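Local atomic coordinates of D-alanyl transferase DltD (Enterococcus faecium TX0133A04, PDB entry 6PFX), a protein that probably transfers D-alanine onto lipoteichoic acid in the D-alanylation pathway of the Gram-positive cell wall. Residues I12-S17 against D201-I206; I51-P56 against D207-R212; S103-V108 against W264-S269; F291-V296 against D332-A337. All blocks are in the same frame, centred on the assembly; numbering follows the deposited sequence.

Contact 1: I12-S17 against D201-I206; sequences IRRASS and DRQQKI
Gln203 and Ser17 carry most of this meeting between the end of helix 9-18 and the first turn of helix 203-210. The Gln203 chain leaves with CG anti to its carbonyl carbon and then folds at chi2 (-60°), which brings its amide in beside the N-terminal helix; CG lies 4.2 Å from Arg14 CA. The amide end reaches both Ser17 and Arg13, whose chain, with CG anti to the backbone N (chi1 -179°), runs extended from CG to NE. This extension carries the Arg13 guanidinium to the Gln203 amide, which lies over one of its faces near the rim, the two planes 50° apart.

Ser17 OG sits in the crowded position between backbone N and carbonyl carbon. A bridging water donates to it and to Arg14 O, and accepts from Arg202 N at 2.6 Å, tying the two backbones together. The direct bond is from Arg202 NH1 to Ser17 O, 3.0 Å; it lies in the guanidinium plane and uses a carbonyl lone pair. Ile206 CD1 also touches Ser17 CB at 3.8 Å.

Asp201 OD1 accepts from Gln203 N at 3.1 Å, an Asx turn that starts the helix just after the N-cap residue Arg202. The same OD1 lies 3.8 Å from Arg14 CG, whose chain crosses the Asp201 side chain nearly at right angles.

Behind Gln203 and Ile206 stands helix 56-62, with Glu61 touching both, while Ile12 and Ala15 turn to helix 28-35 and Ser16 rests on strands 39-43 and 68-71.

Contact 2: I51-P56 against D207-R212; sequences ISPFHP and DHESKR
Residues 51-56 have no regular secondary structure: Ser52 to His55 form a type I beta turn, closed by His55 N to Ser52 O at 3.2 Å, and the chain then enters helix 56-62. Facing it are the end of helix 203-210 and the residues that follow, to Arg212. The backbones come closest at Pro53 and Glu209, whose CA atoms are 4.8 Å apart. Within the turn, Ser52 OG accepts from Phe54 N at 3.1 Å, an ST turn that holds the Ser52 hydroxyl against its own backbone.

Glu209 supplies the central side chain. Its CG, anti to the carbonyl carbon (chi1 -59°), lies against Ser52 C and meets Ile51 CG2 at 4.0 Å. The bend at chi2 (-67°) then turns the carboxylate, and OE1 finishes 3.3 Å from Pro53 CD, a contact with a ring methylene and not a hydrogen bond.

The loop belongs to a crossover of the parallel sheet, leading from strand 39-43 into helix 56-62, as expected in the SGNH-hydrolase clan. His55 is the N-cap of that helix, its ND1 accepting from Ser57 N.

The charge of Glu209 is answered within its own segment. Arg212, bent at chi3 (69°), swings back so that NH1 donates to OE1 at 2.9 Å, on the syn lone pair and close to the guanidinium plane; this salt bridge should stabilise the buried carboxylate. Pro53 CG then lies over one guanidinium face and 4.0 Å from Arg212 CD. Ile229 of helix 219-233 touches both Pro53 and Arg212.

Contact 3: S103-V108 against W264-S269; sequences SPQWFV and WDYRFS
One face of the Tyr266 ring is covered by backbone of residues 104-105: Gln105 CA sits 4.0 Å from the ring centroid and 14° off its normal, a CH-pi contact, and Pro104 O approaches CG of the same face at 3.4 Å. At the ring's edge a water hydrogen-bonds to Tyr266 OH and accepts from Gln105 NE2. Gln105 CG, anti to the carbonyl carbon, lies 3.6 Å from Tyr266 OH, and the bend at chi2 (75°) turns the amide, its plane 78° from the ring's, so that NE2 meets the water. Val108 CG1 runs alongside, 3.9 Å from Tyr266 CE1.

The 3-10 turn 104-106 follows strand 97-101 of the parallel sheet, and Phe107 then centres an inverse gamma turn. This bend points Phe107 O at Tyr266 CA, a CA-H...O contact of 3.2 Å.

Ser269, with OG anti to its backbone N, donates to Val108 O at 2.6 Å from above the carbonyl plane; the same OG caps Glu271 N at the start of helix 271-284. An Asx turn shapes the 264-269 loop: Asp265 OD1 accepts from Arg267 N and, through its syn lone pair, from Arg267 NE, while NH2 grips OD2, a two-nitrogen, side-on salt bridge.

Contact 4: F291-V296 against D332-A337; sequences FIIPPV and DFVNQA
The backbone bonding is of parallel-strand type. Ile293 bridges Asp332, CA atoms 4.8 Å apart, and Phe333 N donates to Ile293 O at 2.8 Å, arriving nearly along the C=O axis. Beyond it the pairing gives way to a water that accepts from Val296 N and donates to Val334 O.

Within 332-337, Asp332 has CG anti to its backbone N (chi1 175°), and OD1 takes Val334 N at 3.0 Å from above the carboxylate plane, an Asx turn leading into the 3-10 turn 334-335. OD2 forms a salt bridge with Lys319.

Apolar contacts flank this bonding. The CG2 branches of Ile293 and Val334 meet at 3.6 Å, the side chains crossing obliquely. Ile292 CG2 lies alongside Phe333 CD2, 3.9 Å away. Pro295 rests its CD beside Phe333 CB and its CB 4.1 Å from Ala337 CB.

Carbon also meets backbone oxygen in van der Waals contact: Pro295 CB lies 3.3 Å from Phe333 O, Ala337 CB 3.2 Å from Val296 O.

Strand 330-332 is the outermost strand here, beside 288-293, whose other neighbour is 97-101; helix 308-323 covers Ile293 on one face, and helix 351-365 packs on Ile292 and Phe333.

How the contacts relate
Contacts 1 and 2 share helix 203-210 and touch, their centres 12 Å apart; Ile206 CG1 packs on Ile51 CG2. Contacts 3 and 4 form a second pair, 14 Å between centres, joined where Gln105 meets Val296 and Pro104 meets Pro294. Contact 3 lies about 31 Å from contacts 1 and 2, centre to centre, and on the opposite side of the chain's centre from contact 1. Along the chain the segments of contacts 1, 2 and 3 alternate, while contact 4 follows after all three close. Loops after strands 39-43 and 97-101 meet a distant helix (contact 2) and loop (contact 3), contact 4 joins neighbouring strand exits, and contact 1 brings together helices 9-18 and 203-210.

Contact 1: I12-S17 against D201-I206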
# COMPACT_ATOMS: atom_id res chain seq x y z
N ILE A 12 -9.08 18.58 5.81
CA ILE A 12 -7.96 17.65 5.80
C ILE A 12 -8.32 16.37 6.55
O ILE A 12 -8.01 15.27 6.09
CB ILE A 12 -6.70 18.33 6.39
CG1 ILE A 12 -6.35 19.59 5.59
CG2 ILE A 12 -5.54 17.34 6.39
CD1 ILE A 12 -6.06 19.33 4.12
N ARG A 13 -8.98 16.51 7.70
CA ARG A 13 -9.40 15.34 8.47
C ARG A 13 -10.31 14.45 7.64
O ARG A 13 -10.14 13.23 7.60
CB ARG A 13 -10.09 15.80 9.75
CG ARG A 13 -10.55 14.70 10.67
CD ARG A 13 -10.94 15.27 12.03
NE ARG A 13 -11.58 14.29 12.89
CZ ARG A 13 -12.89 14.23 13.15
NH1 ARG A 13 -13.72 15.12 12.62
NH2 ARG A 13 -13.36 13.29 13.95
N ARG A 14 -11.30 15.05 6.97
CA ARG A 14 -12.15 14.28 6.08
C ARG A 14 -11.32 13.59 4.99
O ARG A 14 -11.51 12.40 4.71
CB ARG A 14 -13.21 15.18 5.45
CG ARG A 14 -14.30 15.62 6.43
CD ARG A 14 -14.99 16.90 5.95
NE ARG A 14 -15.52 16.78 4.60
CZ ARG A 14 -15.69 17.79 3.76
NH1 ARG A 14 -15.36 19.03 4.12
NH2 ARG A 14 -16.18 17.58 2.55
N ALA A 15 -10.39 14.33 4.39
CA ALA A 15 -9.55 13.77 3.33
C ALA A 15 -8.73 12.59 3.83
O ALA A 15 -8.50 11.63 3.07
CB ALA A 15 -8.61 14.85 2.78
N SER A 16 -8.27 12.65 5.08
CA SER A 16 -7.34 11.65 5.61
C SER A 16 -7.95 10.25 5.63
O SER A 16 -7.20 9.27 5.70
CB SER A 16 -6.87 12.02 7.03
OG SER A 16 -7.89 11.87 8.00
N SER A 17 -9.27 10.13 5.57
CA SER A 17 -9.93 8.83 5.56
C SER A 17 -10.77 8.60 4.31
O SER A 17 -11.42 7.56 4.21
CB SER A 17 -10.81 8.68 6.81
OG SER A 17 -11.84 9.66 6.83
N ASP A 201 -16.53 10.94 2.83
CA ASP A 201 -16.47 11.19 4.26
C ASP A 201 -16.74 9.93 5.08
O ASP A 201 -17.88 9.47 5.18
CB ASP A 201 -17.48 12.27 4.66
CG ASP A 201 -17.32 12.72 6.10
OD1 ASP A 201 -16.30 12.37 6.72
OD2 ASP A 201 -18.23 13.42 6.60
N ARG A 202 -15.68 9.38 5.67
CA ARG A 202 -15.80 8.21 6.54
C ARG A 202 -15.69 8.56 8.02
O ARG A 202 -15.67 7.65 8.85
CB ARG A 202 -14.75 7.17 6.17
CG ARG A 202 -14.92 6.61 4.79
CD ARG A 202 -14.16 5.31 4.63
NE ARG A 202 -14.43 4.69 3.34
CZ ARG A 202 -13.84 5.05 2.20
NH1 ARG A 202 -12.96 6.03 2.20
NH2 ARG A 202 -14.14 4.43 1.07
N GLN A 203 -15.63 9.85 8.37
CA GLN A 203 -15.44 10.22 9.77
C GLN A 203 -16.62 9.81 10.63
O GLN A 203 -16.44 9.48 11.81
CB GLN A 203 -15.18 11.72 9.90
CG GLN A 203 -13.89 12.19 9.23
CD GLN A 203 -12.63 11.53 9.81
OE1 GLN A 203 -11.72 11.13 9.07
NE2 GLN A 203 -12.58 11.42 11.14
N GLN A 204 -17.84 9.85 10.09
CA GLN A 204 -18.99 9.46 10.90
C GLN A 204 -18.96 7.97 11.19
O GLN A 204 -19.34 7.54 12.29
CB GLN A 204 -20.29 9.87 10.21
CG GLN A 204 -21.53 9.58 11.05
CD GLN A 204 -21.52 10.29 12.40
OE1 GLN A 204 -21.09 11.44 12.50
NE2 GLN A 204 -21.97 9.60 13.44
N LYS A 205 -18.50 7.16 10.23
CA LYS A 205 -18.38 5.73 10.49
C LYS A 205 -17.27 5.45 11.50
O LYS A 205 -17.44 4.61 12.39
CB LYS A 205 -18.12 4.98 9.18
CG LYS A 205 -18.22 3.48 9.38
CD LYS A 205 -18.07 2.71 8.10
CE LYS A 205 -18.13 1.21 8.38
NZ LYS A 205 -17.73 0.40 7.19
N ILE A 206 -16.14 6.14 11.38
CA ILE A 206 -15.07 6.02 12.36
C ILE A 206 -15.58 6.36 13.76
O ILE A 206 -15.29 5.65 14.73
CB ILE A 206 -13.87 6.89 11.94
CG1 ILE A 206 -13.28 6.35 10.63
CG2 ILE A 206 -12.80 6.94 13.02
CD1 ILE A 206 -12.19 7.21 9.98
O HOH W 1 -13.51 10.72 5.37

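Contact 2: I51-P56 against D207-R212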
# COMPACT_ATOMS: atom_id res chain seq x y z
N ILE A 51 -13.48 -0.29 7.67
CA ILE A 51 -13.70 0.40 8.93
C ILE A 51 -14.50 -0.51 9.87
O ILE A 51 -15.64 -0.86 9.57
CB ILE A 51 -14.41 1.75 8.74
CG1 ILE A 51 -13.74 2.60 7.66
CG2 ILE A 51 -14.45 2.52 10.08
CD1 ILE A 51 -12.46 3.26 8.09
N SER A 52 -13.89 -0.88 10.98
CA SER A 52 -14.49 -1.66 12.05
C SER A 52 -13.92 -1.05 13.33
O SER A 52 -13.07 -0.15 13.27
CB SER A 52 -14.07 -3.12 11.96
OG SER A 52 -12.73 -3.29 12.40
N PRO A 53 -14.32 -1.53 14.51
CA PRO A 53 -13.74 -0.98 15.74
C PRO A 53 -12.23 -1.13 15.83
O PRO A 53 -11.61 -0.40 16.63
CB PRO A 53 -14.47 -1.76 16.85
CG PRO A 53 -15.76 -2.20 16.22
CD PRO A 53 -15.41 -2.49 14.78
N PHE A 54 -11.61 -2.00 15.02
CA PHE A 54 -10.19 -2.33 15.12
C PHE A 54 -9.33 -1.70 14.04
O PHE A 54 -8.10 -1.83 14.08
CB PHE A 54 -10.02 -3.86 15.15
CG PHE A 54 -10.98 -4.48 16.09
CD1 PHE A 54 -10.77 -4.41 17.46
CD2 PHE A 54 -12.16 -5.03 15.63
CE1 PHE A 54 -11.70 -4.91 18.35
CE2 PHE A 54 -13.09 -5.55 16.52
CZ PHE A 54 -12.87 -5.48 17.88
N HIS A 55 -9.94 -0.99 13.11
CA HIS A 55 -9.21 -0.26 12.08
C HIS A 55 -8.30 0.79 12.69
O HIS A 55 -8.63 1.39 13.72
CB HIS A 55 -10.28 0.38 11.19
CG HIS A 55 -9.75 1.14 10.04
ND1 HIS A 55 -9.23 2.41 10.16
CD2 HIS A 55 -9.68 0.82 8.72
CE1 HIS A 55 -8.85 2.84 8.97
NE2 HIS A 55 -9.10 1.89 8.08
N PRO A 56 -7.12 1.03 12.09
CA PRO A 56 -6.16 1.97 12.69
C PRO A 56 -6.71 3.35 12.99
O PRO A 56 -6.30 3.98 13.97
CB PRO A 56 -5.03 2.04 11.65
CG PRO A 56 -5.15 0.79 10.84
CD PRO A 56 -6.61 0.39 10.87
N ASP A 207 -16.34 7.45 13.89
CA ASP A 207 -16.88 7.82 15.19
C ASP A 207 -17.84 6.75 15.71
O ASP A 207 -17.81 6.39 16.89
CB ASP A 207 -17.61 9.16 15.11
CG ASP A 207 -16.69 10.32 14.75
OD1 ASP A 207 -15.48 10.09 14.57
OD2 ASP A 207 -17.18 11.46 14.66
N HIS A 208 -18.73 6.26 14.84
CA HIS A 208 -19.68 5.23 15.24
C HIS A 208 -18.95 3.99 15.77
O HIS A 208 -19.23 3.51 16.87
CB HIS A 208 -20.57 4.86 14.06
CG HIS A 208 -21.56 3.78 14.36
ND1 HIS A 208 -21.75 2.69 13.55
CD2 HIS A 208 -22.42 3.63 15.39
CE1 HIS A 208 -22.68 1.91 14.06
NE2 HIS A 208 -23.11 2.46 15.19
N GLU A 209 -18.00 3.46 14.99
CA GLU A 209 -17.29 2.26 15.42
C GLU A 209 -16.52 2.50 16.71
O GLU A 209 -16.37 1.58 17.52
CB GLU A 209 -16.36 1.78 14.30
CG GLU A 209 -17.07 1.46 12.98
CD GLU A 209 -18.00 0.26 13.06
OE1 GLU A 209 -17.91 -0.52 14.04
OE2 GLU A 209 -18.84 0.09 12.15
N SER A 210 -16.06 3.73 16.95
CA SER A 210 -15.29 3.98 18.17
C SER A 210 -16.14 3.76 19.42
O SER A 210 -15.62 3.32 20.45
CB SER A 210 -14.72 5.40 18.16
OG SER A 210 -15.73 6.34 18.45
N LYS A 211 -17.45 4.04 19.34
CA LYS A 211 -18.32 3.89 20.50
C LYS A 211 -18.46 2.44 20.95
O LYS A 211 -18.94 2.18 22.06
CB LYS A 211 -19.71 4.44 20.18
CG LYS A 211 -19.75 5.93 19.91
CD LYS A 211 -21.17 6.37 19.56
CE LYS A 211 -21.24 7.86 19.29
NZ LYS A 211 -22.61 8.28 18.88
N ARG A 212 -18.07 1.48 20.11
CA ARG A 212 -18.20 0.07 20.46
C ARG A 212 -17.03 -0.43 21.29
O ARG A 212 -17.10 -1.54 21.81
CB ARG A 212 -18.33 -0.74 19.17
CG ARG A 212 -19.43 -0.21 18.27
CD ARG A 212 -19.43 -0.90 16.94
NE ARG A 212 -19.84 -2.29 17.06
CZ ARG A 212 -19.86 -3.15 16.05
NH1 ARG A 212 -19.48 -2.77 14.84
NH2 ARG A 212 -20.25 -4.40 16.26

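Contact 3: S103-V108 against W264-S269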
# COMPACT_ATOMS: atom_id res chain seq x y z
N SER A 103 0.35 -6.30 -0.07
CA SER A 103 -0.59 -7.36 -0.45
C SER A 103 0.12 -8.41 -1.31
O SER A 103 0.64 -8.07 -2.37
CB SER A 103 -1.76 -6.79 -1.25
OG SER A 103 -2.56 -5.95 -0.45
N PRO A 104 0.14 -9.69 -0.90
CA PRO A 104 0.75 -10.72 -1.78
C PRO A 104 0.13 -10.76 -3.18
O PRO A 104 0.85 -11.01 -4.16
CB PRO A 104 0.53 -12.01 -0.97
CG PRO A 104 0.42 -11.53 0.50
CD PRO A 104 -0.36 -10.25 0.37
N GLN A 105 -1.17 -10.45 -3.29
CA GLN A 105 -1.88 -10.56 -4.56
C GLN A 105 -1.41 -9.54 -5.59
O GLN A 105 -1.71 -9.69 -6.78
CB GLN A 105 -3.38 -10.37 -4.35
CG GLN A 105 -3.99 -11.36 -3.39
CD GLN A 105 -3.67 -11.05 -1.94
OE1 GLN A 105 -3.43 -9.89 -1.57
NE2 GLN A 105 -3.63 -12.08 -1.11
N TRP A 106 -0.69 -8.51 -5.16
CA TRP A 106 -0.14 -7.60 -6.15
C TRP A 106 0.88 -8.28 -7.04
O TRP A 106 1.10 -7.84 -8.17
CB TRP A 106 0.60 -6.47 -5.45
CG TRP A 106 -0.22 -5.51 -4.68
CD1 TRP A 106 -1.58 -5.37 -4.67
CD2 TRP A 106 0.30 -4.52 -3.79
NE1 TRP A 106 -1.93 -4.33 -3.83
CE2 TRP A 106 -0.79 -3.80 -3.27
CE3 TRP A 106 1.59 -4.18 -3.38
CZ2 TRP A 106 -0.63 -2.75 -2.36
CZ3 TRP A 106 1.75 -3.14 -2.47
CH2 TRP A 106 0.65 -2.44 -1.97
N PHE A 107 1.54 -9.31 -6.53
CA PHE A 107 2.75 -9.86 -7.13
C PHE A 107 2.45 -10.97 -8.11
O PHE A 107 3.03 -12.05 -8.08
CB PHE A 107 3.68 -10.31 -6.01
CG PHE A 107 4.19 -9.15 -5.16
CD1 PHE A 107 3.40 -8.57 -4.16
CD2 PHE A 107 5.45 -8.63 -5.39
CE1 PHE A 107 3.89 -7.48 -3.41
CE2 PHE A 107 5.93 -7.58 -4.65
CZ PHE A 107 5.15 -7.00 -3.65
N VAL A 108 1.55 -10.67 -9.04
CA VAL A 108 1.19 -11.62 -10.08
C VAL A 108 2.18 -11.55 -11.24
O VAL A 108 2.92 -10.58 -11.43
CB VAL A 108 -0.27 -11.43 -10.56
CG1 VAL A 108 -1.25 -11.84 -9.46
CG2 VAL A 108 -0.51 -10.00 -11.03
N TRP A 264 -1.87 -20.79 -8.84
CA TRP A 264 -1.55 -19.38 -8.68
C TRP A 264 -0.24 -19.21 -7.92
O TRP A 264 0.04 -19.94 -6.96
CB TRP A 264 -2.69 -18.68 -7.94
CG TRP A 264 -3.91 -18.40 -8.78
CD1 TRP A 264 -4.26 -18.98 -9.98
CD2 TRP A 264 -4.95 -17.47 -8.47
NE1 TRP A 264 -5.44 -18.43 -10.44
CE2 TRP A 264 -5.89 -17.52 -9.52
CE3 TRP A 264 -5.17 -16.59 -7.40
CZ2 TRP A 264 -7.04 -16.73 -9.52
CZ3 TRP A 264 -6.31 -15.80 -7.41
CH2 TRP A 264 -7.22 -15.87 -8.47
N ASP A 265 0.55 -18.22 -8.32
CA ASP A 265 1.91 -18.05 -7.82
C ASP A 265 2.16 -16.56 -7.73
O ASP A 265 1.95 -15.85 -8.71
CB ASP A 265 2.93 -18.73 -8.76
CG ASP A 265 4.24 -19.10 -8.07
OD1 ASP A 265 4.61 -18.44 -7.07
OD2 ASP A 265 4.93 -20.04 -8.51
N TYR A 266 2.56 -16.09 -6.54
CA TYR A 266 2.90 -14.70 -6.31
C TYR A 266 4.40 -14.49 -6.08
O TYR A 266 4.81 -13.46 -5.54
CB TYR A 266 2.12 -14.18 -5.09
CG TYR A 266 0.61 -14.27 -5.15
CD1 TYR A 266 -0.08 -14.07 -6.33
CD2 TYR A 266 -0.13 -14.50 -3.99
CE1 TYR A 266 -1.47 -14.14 -6.37
CE2 TYR A 266 -1.51 -14.57 -4.02
CZ TYR A 266 -2.18 -14.36 -5.20
OH TYR A 266 -3.56 -14.44 -5.20
N ARG A 267 5.22 -15.45 -6.50
CA ARG A 267 6.64 -15.36 -6.20
C ARG A 267 7.42 -14.69 -7.32
O ARG A 267 8.59 -14.35 -7.11
CB ARG A 267 7.23 -16.73 -5.90
CG ARG A 267 6.67 -17.37 -4.62
CD ARG A 267 7.09 -18.82 -4.43
NE ARG A 267 6.79 -19.57 -5.63
CZ ARG A 267 7.52 -20.59 -6.08
NH1 ARG A 267 8.59 -21.00 -5.43
NH2 ARG A 267 7.19 -21.17 -7.22
N PHE A 268 6.80 -14.47 -8.49
CA PHE A 268 7.50 -13.97 -9.68
C PHE A 268 6.69 -12.82 -10.26
O PHE A 268 5.54 -13.02 -10.65
CB PHE A 268 7.63 -15.08 -10.74
CG PHE A 268 8.17 -16.35 -10.19
CD1 PHE A 268 9.43 -16.39 -9.63
CD2 PHE A 268 7.41 -17.49 -10.17
CE1 PHE A 268 9.91 -17.56 -9.08
CE2 PHE A 268 7.89 -18.66 -9.64
CZ PHE A 268 9.13 -18.69 -9.08
N SER A 269 7.27 -11.61 -10.31
CA SER A 269 6.44 -10.49 -10.76
C SER A 269 7.26 -9.24 -11.02
O SER A 269 8.24 -9.00 -10.31
CB SER A 269 5.46 -10.14 -9.63
OG SER A 269 4.54 -9.13 -10.00
O HOH W 2 -4.99 -14.22 -2.93

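Contact 4: F291-V296 against D332-A337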
# COMPACT_ATOMS: atom_id res chain seq x y z
N PHE A 291 6.29 -2.47 7.85
CA PHE A 291 5.64 -3.23 6.80
C PHE A 291 4.79 -4.32 7.43
O PHE A 291 5.20 -4.94 8.41
CB PHE A 291 6.66 -3.86 5.84
CG PHE A 291 7.47 -2.85 5.07
CD1 PHE A 291 6.98 -2.32 3.88
CD2 PHE A 291 8.71 -2.42 5.52
CE1 PHE A 291 7.70 -1.38 3.16
CE2 PHE A 291 9.44 -1.47 4.80
CZ PHE A 291 8.94 -0.96 3.62
N ILE A 292 3.60 -4.53 6.87
CA ILE A 292 2.65 -5.56 7.32
C ILE A 292 2.35 -6.47 6.14
O ILE A 292 1.99 -5.99 5.06
CB ILE A 292 1.36 -4.91 7.89
CG1 ILE A 292 1.73 -3.97 9.03
CG2 ILE A 292 0.34 -5.99 8.31
CD1 ILE A 292 0.61 -3.06 9.53
N ILE A 293 2.48 -7.78 6.36
CA ILE A 293 2.21 -8.79 5.34
C ILE A 293 1.04 -9.64 5.83
O ILE A 293 1.21 -10.41 6.79
CB ILE A 293 3.40 -9.71 5.11
CG1 ILE A 293 4.67 -8.91 4.83
CG2 ILE A 293 3.10 -10.60 3.92
CD1 ILE A 293 5.94 -9.73 4.68
N PRO A 294 -0.14 -9.50 5.25
CA PRO A 294 -1.30 -10.25 5.73
C PRO A 294 -1.30 -11.66 5.17
O PRO A 294 -0.70 -11.93 4.12
CB PRO A 294 -2.49 -9.48 5.13
CG PRO A 294 -1.91 -8.97 3.82
CD PRO A 294 -0.51 -8.53 4.21
N PRO A 295 -2.00 -12.57 5.83
CA PRO A 295 -2.19 -13.92 5.31
C PRO A 295 -3.36 -13.96 4.33
O PRO A 295 -4.01 -12.97 4.04
CB PRO A 295 -2.58 -14.69 6.57
CG PRO A 295 -3.40 -13.68 7.33
CD PRO A 295 -2.69 -12.36 7.12
N VAL A 296 -3.62 -15.16 3.82
CA VAL A 296 -4.87 -15.48 3.16
C VAL A 296 -5.60 -16.48 4.04
O VAL A 296 -4.98 -17.43 4.53
CB VAL A 296 -4.66 -16.06 1.75
CG1 VAL A 296 -5.99 -16.51 1.19
CG2 VAL A 296 -4.01 -15.03 0.87
N ASP A 332 4.98 -9.78 9.92
CA ASP A 332 4.67 -10.84 8.96
C ASP A 332 3.60 -11.72 9.58
O ASP A 332 3.87 -12.47 10.53
CB ASP A 332 5.94 -11.63 8.66
CG ASP A 332 5.70 -12.83 7.76
OD1 ASP A 332 4.56 -13.06 7.33
OD2 ASP A 332 6.68 -13.54 7.48
N PHE A 333 2.37 -11.61 9.06
CA PHE A 333 1.24 -12.37 9.57
C PHE A 333 0.83 -13.54 8.66
O PHE A 333 -0.26 -14.08 8.82
CB PHE A 333 0.04 -11.44 9.79
CG PHE A 333 0.24 -10.39 10.86
CD1 PHE A 333 0.76 -10.71 12.10
CD2 PHE A 333 -0.14 -9.08 10.62
CE1 PHE A 333 0.92 -9.73 13.07
CE2 PHE A 333 0.01 -8.12 11.59
CZ PHE A 333 0.53 -8.44 12.80
N VAL A 334 1.70 -13.94 7.73
CA VAL A 334 1.35 -15.04 6.82
C VAL A 334 0.97 -16.28 7.61
O VAL A 334 0.10 -17.06 7.20
CB VAL A 334 2.51 -15.30 5.85
CG1 VAL A 334 2.30 -16.54 5.00
CG2 VAL A 334 2.70 -14.06 4.98
N ASN A 335 1.62 -16.50 8.75
CA ASN A 335 1.34 -17.67 9.56
C ASN A 335 0.05 -17.55 10.39
O ASN A 335 -0.25 -18.47 11.16
CB ASN A 335 2.52 -18.04 10.47
CG ASN A 335 2.68 -17.10 11.66
OD1 ASN A 335 1.92 -16.14 11.84
ND2 ASN A 335 3.68 -17.38 12.48
N GLN A 336 -0.73 -16.48 10.21
CA GLN A 336 -2.02 -16.32 10.88
C GLN A 336 -3.18 -16.74 9.99
O GLN A 336 -4.33 -16.41 10.28
CB GLN A 336 -2.18 -14.88 11.34
CG GLN A 336 -1.17 -14.46 12.38
CD GLN A 336 -1.30 -15.25 13.64
OE1 GLN A 336 -2.38 -15.31 14.24
NE2 GLN A 336 -0.22 -15.90 14.05
N ALA A 337 -2.89 -17.45 8.90
CA ALA A 337 -3.93 -17.88 7.97
C ALA A 337 -5.05 -18.65 8.64
O ALA A 337 -6.22 -18.53 8.25
CB ALA A 337 -3.30 -18.74 6.88
O HOH W 3 -1.25 -16.91 4.58